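Local coordinates for GARP domain-containing protein (Trypanosoma brucei brucei TREU927, PDB 6XZ6) that binds the host complement regulator factor H as a trypanosome receptor, and increases transmission of the parasite to tsetse flies, at residues K21-L26 with S113-L118; R77-V82 with S203-E208; Y84-R89 with D196-A201. All coordinates share one frame; numbering follows the deposited sequence.

How the contacts relate
From the N terminus, helix 4-61 supplies 21-26, helix 67-125 supplies 77-82, 84-89 and 113-118 in turn, and helix 165-208 supplies 196-201 and 203-208. Contact 1 closes a loop of 86 residues between the first two long helices. Contacts 2 and 3 both join helix 67-125 to helix 165-208, closing loops of 120 and 106 residues, and contact 3 nests inside the loop of contact 2. Each of these two crosses contact 1, their segments alternating along the chain. The centres of contacts 2 and 3 lie 10 Å apart, with Ala201 packing on Ala79 and Val82. The centre of contact 1 is 49 Å from that of contact 2, across the chain's centre.

Contact 1: K21-L26 with S113-L118; sequences KQLRKL and SVFSGL
Arg24 and Ser116 join by a hydrogen bond, and Leu23 meets Phe115, where helices 4-61 and 67-125 pair within the elongated helical fold of this GARP-family receptor. The backbones stay apart, with Leu23 CA and Phe115 CA at 8.9 Å, so side chains must span the gap. Arg24 does so with CG anti to its carbonyl carbon (chi1 -61°) and the chain extended from there to NE. Its NH2 lies 2.9 Å from Ser116 OG, with a nearly straight N-H...O angle of 172°. The serine oxygen is only 6° out of the guanidinium plane, an in-plane approach at the edge. Glu112 OE1 joins the two, forming a salt bridge with Arg24 NE and a hydrogen bond with Ser116 OG. The apolar half is one methyl against one ring: Leu23 CD1 is 3.7 Å from Phe115 CD2, approaching obliquely. Tyr170 of helix 165-208 touches Leu23 and packs edge-to-face with Phe115. Nearby, Val114 and Leu118 pack on the bound factor H chain. The guanidinium is further held at its other amino group, where Arg24 NH1 hydrogen-bonds to both Cys138 O and Ala141 O.

Contact 2: R77-V82 with S203-E208; sequences REAATV and SEAQEE
Ala79 and Ala205 face each other with nothing larger than a methyl group on either, and the apolar contact is built mainly from this pair. Their CB atoms are 3.9 Å apart, and Ala79 CB also lies 3.8 Å from Ala205 N, so one methyl rests against the backbone of the other helix. From the second helix, Ala205 CB reaches back toward Ala80 N, the looser approach at 4.4 Å. Glu204 adds a flank: its CB is 4.1 Å from Ala79 CB. With CG anti to the backbone N (chi1 -165°) and the chain extended beyond, only the base of this glutamate takes part in the packing. Small side chains let the backbones come close, with Ala79 CA and Ala205 CA 5.3 Å apart.

No hydrogen bond crosses between the segments, and the polar interactions stay local. Glu78 O receives both Val82 N, at 3.1 Å, and Thr81 OG1, both from the same face of its carbonyl plane. The threonine hydroxyl sits 36° above that plane, away from a lone-pair direction. Ser203 OG likewise bonds to a carbonyl of its own helix, Asp199 O. An ionic link runs to the remaining long helix, 4-61, where Arg77 NH2 makes a salt bridge with Glu59 OE1. Ala54 and Ala55 of that same helix touch Ala205 and Ala80 respectively.

The axes of the two short helical segments approach to 8.0 Å at a signed crossing angle of -158°, a nearly antiparallel pairing of left-handed coiled-coil sense. Such tight spacing through facing alanines, met again seven residues along each helix at Ala86 and Ala198, is consistent with an Alacoil, the alanine-based form of the antiparallel coiled coil.

Contact 3: Y84-R89 with D196-A201; sequences YEASVR and DAADDA
Tyr84 O, in the turn that leads to the Ala86-Ala198 contact, is gripped by two donors of its own helix. Val88 N makes the regular helical bond at 3.1 Å, and Ser87 OG adds a second at 3.0 Å. The hydroxyl approaches with a C=O...O angle of 132° and is tilted 17° from the carbonyl plane. A chi1 of 101° turns Ser87 OG back onto that preceding turn, so the serine's polar end is satisfied within segment 84-89.

Across the interface, the contact is made by one methyl group against two. Ala86 CB lies 3.9 Å from Ala198 CB, and the same methyl touches Ala197 CB at an equal separation. It also presses on the other helix's main chain, with Ala198 N at 3.7 Å. Ala86 thus sits over the junction between two successive alanines, and the short side chains allow Ala86 CA and Ala198 CA to approach to 5.3 Å. Ala86 and Ala198 are buried, and no hydrogen bond runs between the segments.

Larger groups of 84-89 fold along their own helix. One face of the Tyr84 ring carries Val88 CG2, 3.5 Å above the plane and offset toward the rim. The Arg89 guanidinium lays a face over Glu85 O, which lies above its centre.

Helix 4-61 closes the contact as the third partner: Ser44 touches both Ser87 and Ala198, and Ala47 packs on Ala198 and Asp199. The carboxylate of Asp199 lies near that of Glu43, a proximity that could raise the pKa of one, partly offset by a weak, long ion pair to Lys202 NZ. Helix 67-125 meanwhile extends the packing, with Val82 and Ala83 against Ala201, so three long helices converge around these small side chains.

Contact 1: K21-L26 with S113-L118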
ATOM      1  N   LYS A  21      -6.661  -6.968   6.923  1.00 22.34           N
ATOM      2  CA  LYS A  21      -7.133  -7.245   5.562  1.00 23.26           C
ATOM      3  C   LYS A  21      -6.620  -6.200   4.565  1.00 28.97           C
ATOM      4  O   LYS A  21      -6.265  -6.556   3.445  1.00 31.68           O
ATOM      5  CB  LYS A  21      -8.656  -7.298   5.541  1.00 25.39           C
ATOM      6  CG  LYS A  21      -9.261  -8.613   6.017  1.00 26.44           C
ATOM      7  CD  LYS A  21     -10.796  -8.518   6.062  1.00 27.08           C
ATOM      8  CE  LYS A  21     -11.449  -8.513   4.705  1.00 42.85           C
ATOM      9  NZ  LYS A  21     -12.922  -8.706   4.773  1.00 58.42           N
ATOM     10  N   GLN A  22      -6.549  -4.927   4.978  1.00 24.29           N
ATOM     11  CA  GLN A  22      -6.021  -3.812   4.166  1.00 22.40           C
ATOM     12  C   GLN A  22      -4.508  -3.911   4.011  1.00 25.26           C
ATOM     13  O   GLN A  22      -3.985  -3.628   2.933  1.00 27.42           O
ATOM     14  CB  GLN A  22      -6.344  -2.473   4.826  1.00 21.52           C
ATOM     15  CG  GLN A  22      -7.817  -2.147   4.809  1.00  9.78           C
ATOM     16  CD  GLN A  22      -8.108  -0.864   5.529  1.00 20.51           C
ATOM     17  OE1 GLN A  22      -7.306  -0.333   6.323  1.00 14.09           O
ATOM     18  NE2 GLN A  22      -9.267  -0.336   5.255  1.00 15.00           N
ATOM     19  N   LEU A  23      -3.801  -4.287   5.091  1.00 18.30           N
ATOM     20  CA  LEU A  23      -2.340  -4.437   5.096  1.00 16.25           C
ATOM     21  C   LEU A  23      -1.860  -5.613   4.242  1.00 20.00           C
ATOM     22  O   LEU A  23      -0.792  -5.541   3.662  1.00 20.17           O
ATOM     23  CB  LEU A  23      -1.774  -4.490   6.544  1.00 15.56           C
ATOM     24  CG  LEU A  23      -2.059  -3.225   7.432  1.00 17.68           C
ATOM     25  CD1 LEU A  23      -1.642  -3.441   8.818  1.00 17.44           C
ATOM     26  CD2 LEU A  23      -1.358  -2.003   6.913  1.00 17.00           C
ATOM     27  N   ARG A  24      -2.660  -6.657   4.089  1.00 17.99           N
ATOM     28  CA  ARG A  24      -2.303  -7.787   3.229  1.00 17.82           C
ATOM     29  C   ARG A  24      -2.554  -7.463   1.749  1.00 24.28           C
ATOM     30  O   ARG A  24      -1.855  -7.995   0.894  1.00 27.21           O
ATOM     31  CB  ARG A  24      -3.063  -9.037   3.660  1.00 15.58           C
ATOM     32  CG  ARG A  24      -2.724  -9.446   5.076  1.00 14.40           C
ATOM     33  CD  ARG A  24      -3.751 -10.406   5.587  1.00 21.65           C
ATOM     34  NE  ARG A  24      -3.510 -10.808   6.974  1.00 16.11           N
ATOM     35  CZ  ARG A  24      -4.427 -11.352   7.767  1.00 22.77           C
ATOM     36  NH1 ARG A  24      -5.672 -11.535   7.334  1.00 12.72           N
ATOM     37  NH2 ARG A  24      -4.121 -11.685   9.005  1.00 12.41           N
ATOM     38  N   LYS A  25      -3.531  -6.575   1.454  1.00 20.40           N
ATOM     39  CA  LYS A  25      -3.876  -6.108   0.109  1.00 20.44           C
ATOM     40  C   LYS A  25      -2.890  -5.105  -0.428  1.00 26.34           C
ATOM     41  O   LYS A  25      -2.580  -5.196  -1.608  1.00 29.41           O
ATOM     42  CB  LYS A  25      -5.317  -5.552   0.035  1.00 21.76           C
ATOM     43  CG  LYS A  25      -5.835  -5.163  -1.361  1.00 23.32           C
ATOM     44  CD  LYS A  25      -5.772  -6.325  -2.364  1.00 28.80           C
ATOM     45  CE  LYS A  25      -6.543  -6.072  -3.619  1.00 23.79           C
ATOM     46  NZ  LYS A  25      -6.065  -6.945  -4.723  1.00 45.02           N
ATOM     47  N   LEU A  26      -2.402  -4.150   0.397  1.00 21.95           N
ATOM     48  CA  LEU A  26      -1.428  -3.122  -0.038  1.00 21.14           C
ATOM     49  C   LEU A  26      -0.245  -3.649  -0.887  1.00 26.23           C
ATOM     50  O   LEU A  26       0.003  -3.022  -1.911  1.00 29.85           O
ATOM     51  CB  LEU A  26      -0.868  -2.256   1.110  1.00 19.43           C
ATOM     52  CG  LEU A  26      -1.710  -1.083   1.603  1.00 22.43           C
ATOM     53  CD1 LEU A  26      -0.959  -0.301   2.684  1.00 21.17           C
ATOM     54  CD2 LEU A  26      -2.099  -0.157   0.477  1.00 22.91           C
ATOM     55  N   SER A 113       2.480  -8.187  10.540  1.00 19.52           N
ATOM     56  CA  SER A 113       2.753  -9.286  11.475  1.00 22.02           C
ATOM     57  C   SER A 113       2.185  -9.037  12.889  1.00 28.92           C
ATOM     58  O   SER A 113       1.867  -9.991  13.628  1.00 30.77           O
ATOM     59  CB  SER A 113       4.253  -9.536  11.561  1.00 27.33           C
ATOM     60  OG  SER A 113       4.902  -8.299  11.815  1.00 45.91           O
ATOM     61  N   VAL A 114       2.083  -7.749  13.261  1.00 23.33           N
ATOM     62  CA  VAL A 114       1.555  -7.327  14.549  1.00 22.09           C
ATOM     63  C   VAL A 114       0.039  -7.593  14.568  1.00 25.01           C
ATOM     64  O   VAL A 114      -0.420  -8.331  15.434  1.00 27.41           O
ATOM     65  CB  VAL A 114       1.954  -5.854  14.913  1.00 23.49           C
ATOM     66  CG1 VAL A 114       1.246  -5.367  16.187  1.00 21.78           C
ATOM     67  CG2 VAL A 114       3.474  -5.721  15.054  1.00 23.57           C
ATOM     68  N   PHE A 115      -0.716  -7.044  13.599  1.00 17.75           N
ATOM     69  CA  PHE A 115      -2.164  -7.235  13.501  1.00 16.36           C
ATOM     70  C   PHE A 115      -2.546  -8.693  13.306  1.00 23.70           C
ATOM     71  O   PHE A 115      -3.571  -9.108  13.834  1.00 26.34           O
ATOM     72  CB  PHE A 115      -2.751  -6.374  12.400  1.00 16.32           C
ATOM     73  CG  PHE A 115      -2.814  -4.930  12.799  1.00 16.31           C
ATOM     74  CD1 PHE A 115      -3.927  -4.425  13.462  1.00 18.28           C
ATOM     75  CD2 PHE A 115      -1.767  -4.064  12.502  1.00 17.54           C
ATOM     76  CE1 PHE A 115      -3.988  -3.080  13.823  1.00 18.42           C
ATOM     77  CE2 PHE A 115      -1.822  -2.723  12.877  1.00 19.96           C
ATOM     78  CZ  PHE A 115      -2.930  -2.238  13.535  1.00 17.82           C
ATOM     79  N   SER A 116      -1.737  -9.464  12.571  1.00 20.01           N
ATOM     80  CA  SER A 116      -1.948 -10.898  12.372  1.00 21.50           C
ATOM     81  C   SER A 116      -1.765 -11.686  13.687  1.00 25.62           C
ATOM     82  O   SER A 116      -2.563 -12.558  13.971  1.00 27.38           O
ATOM     83  CB  SER A 116      -1.031 -11.432  11.266  1.00 26.31           C
ATOM     84  OG  SER A 116      -1.464 -10.954  10.002  1.00 30.96           O
ATOM     85  N   GLY A 117      -0.761 -11.330  14.482  1.00 21.53           N
ATOM     86  CA  GLY A 117      -0.479 -11.927  15.784  1.00 21.42           C
ATOM     87  C   GLY A 117      -1.529 -11.599  16.822  1.00 25.15           C
ATOM     88  O   GLY A 117      -1.891 -12.462  17.621  1.00 27.81           O
ATOM     89  N   LEU A 118      -2.051 -10.370  16.808  1.00 19.29           N
ATOM     90  CA  LEU A 118      -3.119  -9.980  17.718  1.00 18.61           C
ATOM     91  C   LEU A 118      -4.367 -10.795  17.413  1.00 24.23           C
ATOM     92  O   LEU A 118      -5.018 -11.278  18.344  1.00 26.21           O
ATOM     93  CB  LEU A 118      -3.420  -8.467  17.667  1.00 17.28           C
ATOM     94  CG  LEU A 118      -2.349  -7.539  18.303  1.00 21.43           C
ATOM     95  CD1 LEU A 118      -2.567  -6.089  17.920  1.00 19.74           C
ATOM     96  CD2 LEU A 118      -2.284  -7.686  19.804  1.00 22.91           C
TER

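Contact 2: R77-V82 with S203-E208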
ATOM      1  N   ARG A  77       9.354  15.442 -37.498  1.00 48.62           N
ATOM      2  CA  ARG A  77      10.484  15.691 -36.599  1.00 45.55           C
ATOM      3  C   ARG A  77       9.983  16.264 -35.291  1.00 48.13           C
ATOM      4  O   ARG A  77      10.481  15.885 -34.239  1.00 48.41           O
ATOM      5  CB  ARG A  77      11.513  16.647 -37.241  1.00 45.85           C
ATOM      6  CG  ARG A  77      12.653  17.100 -36.331  1.00 52.80           C
ATOM      7  CD  ARG A  77      13.814  16.126 -36.334  1.00 68.18           C
ATOM      8  NE  ARG A  77      13.636  15.018 -35.393  1.00 78.37           N
ATOM      9  CZ  ARG A  77      14.119  13.793 -35.578  1.00 90.04           C
ATOM     10  NH1 ARG A  77      13.922  12.850 -34.663  1.00 83.69           N
ATOM     11  NH2 ARG A  77      14.787  13.495 -36.688  1.00 65.93           N
ATOM     12  N   GLU A  78       9.018  17.187 -35.346  1.00 43.64           N
ATOM     13  CA  GLU A  78       8.452  17.792 -34.153  1.00 40.95           C
ATOM     14  C   GLU A  78       7.657  16.776 -33.334  1.00 42.60           C
ATOM     15  O   GLU A  78       7.694  16.838 -32.102  1.00 41.86           O
ATOM     16  CB  GLU A  78       7.651  19.064 -34.487  1.00 43.72           C
ATOM     17  CG  GLU A  78       7.284  19.929 -33.275  1.00 55.52           C
ATOM     18  CD  GLU A  78       8.279  20.064 -32.131  1.00 71.47           C
ATOM     19  OE1 GLU A  78       7.896  19.728 -30.985  1.00 61.58           O
ATOM     20  OE2 GLU A  78       9.430  20.505 -32.372  1.00 62.00           O
ATOM     21  N   ALA A  79       7.001  15.812 -34.003  1.00 37.96           N
ATOM     22  CA  ALA A  79       6.237  14.754 -33.338  1.00 36.97           C
ATOM     23  C   ALA A  79       7.161  13.707 -32.713  1.00 39.36           C
ATOM     24  O   ALA A  79       6.862  13.176 -31.644  1.00 37.15           O
ATOM     25  CB  ALA A  79       5.298  14.095 -34.321  1.00 40.07           C
ATOM     26  N   ALA A  80       8.308  13.452 -33.347  1.00 38.14           N
ATOM     27  CA  ALA A  80       9.297  12.481 -32.870  1.00 37.69           C
ATOM     28  C   ALA A  80       9.906  12.971 -31.558  1.00 39.61           C
ATOM     29  O   ALA A  80      10.182  12.147 -30.671  1.00 39.19           O
ATOM     30  CB  ALA A  80      10.389  12.272 -33.921  1.00 39.23           C
ATOM     31  N   THR A  81      10.087  14.311 -31.429  1.00 33.97           N
ATOM     32  CA  THR A  81      10.631  14.902 -30.209  1.00 31.75           C
ATOM     33  C   THR A  81       9.529  14.974 -29.146  1.00 33.23           C
ATOM     34  O   THR A  81       9.816  14.683 -27.992  1.00 32.18           O
ATOM     35  CB  THR A  81      11.410  16.235 -30.445  1.00 43.63           C
ATOM     36  OG1 THR A  81      10.519  17.336 -30.499  1.00 52.10           O
ATOM     37  CG2 THR A  81      12.304  16.213 -31.685  1.00 39.36           C
ATOM     38  N   VAL A  82       8.270  15.277 -29.521  1.00 29.60           N
ATOM     39  CA  VAL A  82       7.160  15.270 -28.562  1.00 28.99           C
ATOM     40  C   VAL A  82       6.986  13.869 -27.955  1.00 32.21           C
ATOM     41  O   VAL A  82       6.801  13.764 -26.744  1.00 32.18           O
ATOM     42  CB  VAL A  82       5.852  15.855 -29.144  1.00 35.87           C
ATOM     43  CG1 VAL A  82       4.646  15.561 -28.247  1.00 35.63           C
ATOM     44  CG2 VAL A  82       5.992  17.359 -29.381  1.00 36.13           C
ATOM     45  N   SER A 203       2.171   8.326 -33.936  1.00 54.12           N
ATOM     46  CA  SER A 203       1.169   8.238 -34.981  1.00 57.14           C
ATOM     47  C   SER A 203       1.170   9.455 -35.881  1.00 63.28           C
ATOM     48  O   SER A 203       1.001   9.289 -37.085  1.00 68.48           O
ATOM     49  CB  SER A 203      -0.205   8.032 -34.362  1.00 62.06           C
ATOM     50  OG  SER A 203      -0.273   6.758 -33.741  1.00 71.30           O
ATOM     51  N   GLU A 204       1.375  10.666 -35.329  1.00 56.65           N
ATOM     52  CA  GLU A 204       1.442  11.900 -36.116  1.00 57.29           C
ATOM     53  C   GLU A 204       2.701  11.892 -36.987  1.00 59.30           C
ATOM     54  O   GLU A 204       2.626  12.294 -38.138  1.00 61.46           O
ATOM     55  CB  GLU A 204       1.381  13.152 -35.224  1.00 57.28           C
ATOM     56  CG  GLU A 204       1.079  14.438 -35.998  1.00 77.20           C
ATOM     57  CD  GLU A 204       0.848  15.721 -35.204  1.00109.02           C
ATOM     58  OE1 GLU A 204       0.263  15.651 -34.096  1.00107.41           O
ATOM     59  OE2 GLU A 204       1.230  16.805 -35.709  1.00 99.28           O
ATOM     60  N   ALA A 205       3.832  11.382 -36.462  1.00 52.53           N
ATOM     61  CA  ALA A 205       5.100  11.249 -37.188  1.00 51.96           C
ATOM     62  C   ALA A 205       4.960  10.213 -38.300  1.00 60.12           C
ATOM     63  O   ALA A 205       5.356  10.482 -39.427  1.00 61.59           O
ATOM     64  CB  ALA A 205       6.225  10.859 -36.239  1.00 49.69           C
ATOM     65  N   GLN A 206       4.350   9.057 -37.999  1.00 59.14           N
ATOM     66  CA  GLN A 206       4.112   7.969 -38.955  1.00 62.86           C
ATOM     67  C   GLN A 206       3.171   8.349 -40.118  1.00 72.42           C
ATOM     68  O   GLN A 206       3.360   7.856 -41.234  1.00 75.11           O
ATOM     69  CB  GLN A 206       3.600   6.718 -38.223  1.00 64.26           C
ATOM     70  CG  GLN A 206       4.695   5.959 -37.452  1.00 66.68           C
ATOM     71  CD  GLN A 206       4.195   4.673 -36.835  1.00 70.09           C
ATOM     72  OE1 GLN A 206       2.998   4.511 -36.522  1.00 59.87           O
ATOM     73  NE2 GLN A 206       5.121   3.738 -36.640  1.00 59.71           N
ATOM     74  N   GLU A 207       2.168   9.223 -39.867  1.00 70.52           N
ATOM     75  CA  GLU A 207       1.206   9.687 -40.883  1.00 74.50           C
ATOM     76  C   GLU A 207       1.822  10.672 -41.884  1.00 80.85           C
ATOM     77  O   GLU A 207       1.501  10.622 -43.074  1.00 85.09           O
ATOM     78  CB  GLU A 207      -0.032  10.310 -40.223  1.00 76.12           C
ATOM     79  CG  GLU A 207      -1.235   9.379 -40.211  1.00 90.98           C
ATOM     80  CD  GLU A 207      -1.779   9.005 -38.844  1.00105.11           C
ATOM     81  OE1 GLU A 207      -2.039   9.927 -38.034  1.00 75.75           O
ATOM     82  OE2 GLU A 207      -1.968   7.792 -38.591  1.00101.90           O
ATOM     83  N   GLU A 208       2.688  11.575 -41.393  1.00 74.24           N
ATOM     84  CA  GLU A 208       3.391  12.580 -42.195  1.00 73.93           C
ATOM     85  C   GLU A 208       4.460  11.896 -43.043  1.00 80.12           C
ATOM     86  O   GLU A 208       4.744  12.369 -44.148  1.00 81.73           O
ATOM     87  CB  GLU A 208       4.067  13.636 -41.300  1.00 71.31           C
ATOM     88  CG  GLU A 208       3.180  14.282 -40.252  1.00 75.89           C
ATOM     89  CD  GLU A 208       2.356  15.495 -40.638  1.00 96.96           C
ATOM     90  OE1 GLU A 208       1.790  16.120 -39.712  1.00 88.59           O
ATOM     91  OE2 GLU A 208       2.271  15.824 -41.844  1.00 91.39           O
TER

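Contact 3: Y84-R89 with D196-A201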
ATOM      1  N   TYR A  84       9.460  11.568 -27.700  1.00 25.18           N
ATOM      2  CA  TYR A  84      10.650  11.468 -26.822  1.00 23.43           C
ATOM      3  C   TYR A  84      10.429  12.166 -25.459  1.00 25.25           C
ATOM      4  O   TYR A  84      10.704  11.578 -24.413  1.00 25.44           O
ATOM      5  CB  TYR A  84      11.921  12.032 -27.490  1.00 23.90           C
ATOM      6  CG  TYR A  84      13.081  12.118 -26.522  1.00 25.40           C
ATOM      7  CD1 TYR A  84      13.685  10.967 -26.024  1.00 26.44           C
ATOM      8  CD2 TYR A  84      13.516  13.351 -26.029  1.00 26.79           C
ATOM      9  CE1 TYR A  84      14.709  11.040 -25.078  1.00 25.68           C
ATOM     10  CE2 TYR A  84      14.525  13.433 -25.062  1.00 27.18           C
ATOM     11  CZ  TYR A  84      15.140  12.276 -24.615  1.00 35.96           C
ATOM     12  OH  TYR A  84      16.162  12.355 -23.695  1.00 41.29           O
ATOM     13  N   GLU A  85       9.953  13.416 -25.485  1.00 19.51           N
ATOM     14  CA  GLU A  85       9.697  14.223 -24.290  1.00 17.32           C
ATOM     15  C   GLU A  85       8.652  13.617 -23.386  1.00 23.20           C
ATOM     16  O   GLU A  85       8.786  13.723 -22.188  1.00 23.78           O
ATOM     17  CB  GLU A  85       9.338  15.654 -24.666  1.00 18.41           C
ATOM     18  CG  GLU A  85      10.441  16.381 -25.422  1.00 19.51           C
ATOM     19  CD  GLU A  85      10.107  17.791 -25.861  1.00 43.79           C
ATOM     20  OE1 GLU A  85       8.904  18.104 -26.026  1.00 35.38           O
ATOM     21  OE2 GLU A  85      11.056  18.592 -26.033  1.00 41.78           O
ATOM     22  N   ALA A  86       7.625  12.960 -23.945  1.00 23.23           N
ATOM     23  CA  ALA A  86       6.573  12.260 -23.198  1.00 22.91           C
ATOM     24  C   ALA A  86       7.145  11.007 -22.539  1.00 27.18           C
ATOM     25  O   ALA A  86       6.784  10.713 -21.409  1.00 27.46           O
ATOM     26  CB  ALA A  86       5.418  11.894 -24.120  1.00 25.49           C
ATOM     27  N   SER A  87       8.065  10.284 -23.222  1.00 24.37           N
ATOM     28  CA  SER A  87       8.750   9.104 -22.673  1.00 22.78           C
ATOM     29  C   SER A  87       9.631   9.508 -21.436  1.00 24.92           C
ATOM     30  O   SER A  87       9.760   8.752 -20.470  1.00 24.95           O
ATOM     31  CB  SER A  87       9.554   8.402 -23.770  1.00 24.96           C
ATOM     32  OG  SER A  87      10.946   8.674 -23.746  1.00 31.41           O
ATOM     33  N   VAL A  88      10.197  10.713 -21.472  1.00 20.28           N
ATOM     34  CA  VAL A  88      11.015  11.254 -20.387  1.00 18.98           C
ATOM     35  C   VAL A  88      10.105  11.550 -19.170  1.00 23.99           C
ATOM     36  O   VAL A  88      10.490  11.267 -18.025  1.00 23.52           O
ATOM     37  CB  VAL A  88      11.842  12.484 -20.846  1.00 20.67           C
ATOM     38  CG1 VAL A  88      12.403  13.248 -19.657  1.00 19.52           C
ATOM     39  CG2 VAL A  88      12.961  12.062 -21.794  1.00 20.05           C
ATOM     40  N   ARG A  89       8.889  12.089 -19.433  1.00 19.86           N
ATOM     41  CA  ARG A  89       7.894  12.343 -18.398  1.00 18.65           C
ATOM     42  C   ARG A  89       7.362  11.026 -17.802  1.00 23.68           C
ATOM     43  O   ARG A  89       7.099  10.992 -16.598  1.00 23.64           O
ATOM     44  CB  ARG A  89       6.761  13.201 -18.924  1.00 18.68           C
ATOM     45  CG  ARG A  89       7.104  14.682 -18.932  1.00 29.75           C
ATOM     46  CD  ARG A  89       5.915  15.568 -19.246  1.00 35.10           C
ATOM     47  NE  ARG A  89       5.382  15.275 -20.575  1.00 51.00           N
ATOM     48  CZ  ARG A  89       5.776  15.888 -21.683  1.00 55.46           C
ATOM     49  NH1 ARG A  89       6.664  16.876 -21.622  1.00 20.05           N
ATOM     50  NH2 ARG A  89       5.264  15.537 -22.862  1.00 46.55           N
ATOM     51  N   ASP A 196       0.271   7.656 -23.553  1.00 34.04           N
ATOM     52  CA  ASP A 196      -0.755   8.000 -24.556  1.00 37.33           C
ATOM     53  C   ASP A 196      -0.276   9.168 -25.396  1.00 42.77           C
ATOM     54  O   ASP A 196      -0.461   9.158 -26.607  1.00 44.82           O
ATOM     55  CB  ASP A 196      -2.104   8.370 -23.890  1.00 39.97           C
ATOM     56  CG  ASP A 196      -2.764   7.272 -23.058  1.00 55.46           C
ATOM     57  OD1 ASP A 196      -2.398   6.077 -23.241  1.00 55.52           O
ATOM     58  OD2 ASP A 196      -3.648   7.608 -22.217  1.00 64.92           O
ATOM     59  N   ALA A 197       0.352  10.173 -24.744  1.00 37.48           N
ATOM     60  CA  ALA A 197       0.927  11.359 -25.372  1.00 36.91           C
ATOM     61  C   ALA A 197       2.013  10.965 -26.383  1.00 41.81           C
ATOM     62  O   ALA A 197       2.026  11.518 -27.486  1.00 45.66           O
ATOM     63  CB  ALA A 197       1.505  12.269 -24.308  1.00 35.64           C
ATOM     64  N   ALA A 198       2.885   9.983 -26.029  1.00 34.70           N
ATOM     65  CA  ALA A 198       3.937   9.469 -26.909  1.00 34.38           C
ATOM     66  C   ALA A 198       3.344   8.681 -28.088  1.00 42.47           C
ATOM     67  O   ALA A 198       3.826   8.822 -29.198  1.00 44.04           O
ATOM     68  CB  ALA A 198       4.919   8.615 -26.128  1.00 33.05           C
ATOM     69  N   ASP A 199       2.282   7.900 -27.868  1.00 41.76           N
ATOM     70  CA  ASP A 199       1.614   7.128 -28.928  1.00 45.55           C
ATOM     71  C   ASP A 199       1.014   8.038 -29.981  1.00 50.58           C
ATOM     72  O   ASP A 199       1.247   7.820 -31.169  1.00 51.29           O
ATOM     73  CB  ASP A 199       0.527   6.202 -28.344  1.00 49.17           C
ATOM     74  CG  ASP A 199       1.048   4.888 -27.787  1.00 67.29           C
ATOM     75  OD1 ASP A 199       2.077   4.382 -28.308  1.00 70.08           O
ATOM     76  OD2 ASP A 199       0.415   4.346 -26.849  1.00 72.86           O
ATOM     77  N   ASP A 200       0.275   9.073 -29.535  1.00 47.79           N
ATOM     78  CA  ASP A 200      -0.370  10.086 -30.379  1.00 50.16           C
ATOM     79  C   ASP A 200       0.654  10.787 -31.281  1.00 54.63           C
ATOM     80  O   ASP A 200       0.379  10.983 -32.466  1.00 58.56           O
ATOM     81  CB  ASP A 200      -1.101  11.141 -29.512  1.00 51.61           C
ATOM     82  CG  ASP A 200      -2.288  10.666 -28.669  1.00 65.39           C
ATOM     83  OD1 ASP A 200      -2.665   9.468 -28.774  1.00 66.19           O
ATOM     84  OD2 ASP A 200      -2.830  11.485 -27.895  1.00 72.27           O
ATOM     85  N   ALA A 201       1.832  11.152 -30.712  1.00 46.16           N
ATOM     86  CA  ALA A 201       2.941  11.800 -31.405  1.00 44.67           C
ATOM     87  C   ALA A 201       3.590  10.833 -32.397  1.00 49.33           C
ATOM     88  O   ALA A 201       3.864  11.243 -33.517  1.00 50.09           O
ATOM     89  CB  ALA A 201       3.965  12.318 -30.403  1.00 42.41           C
TER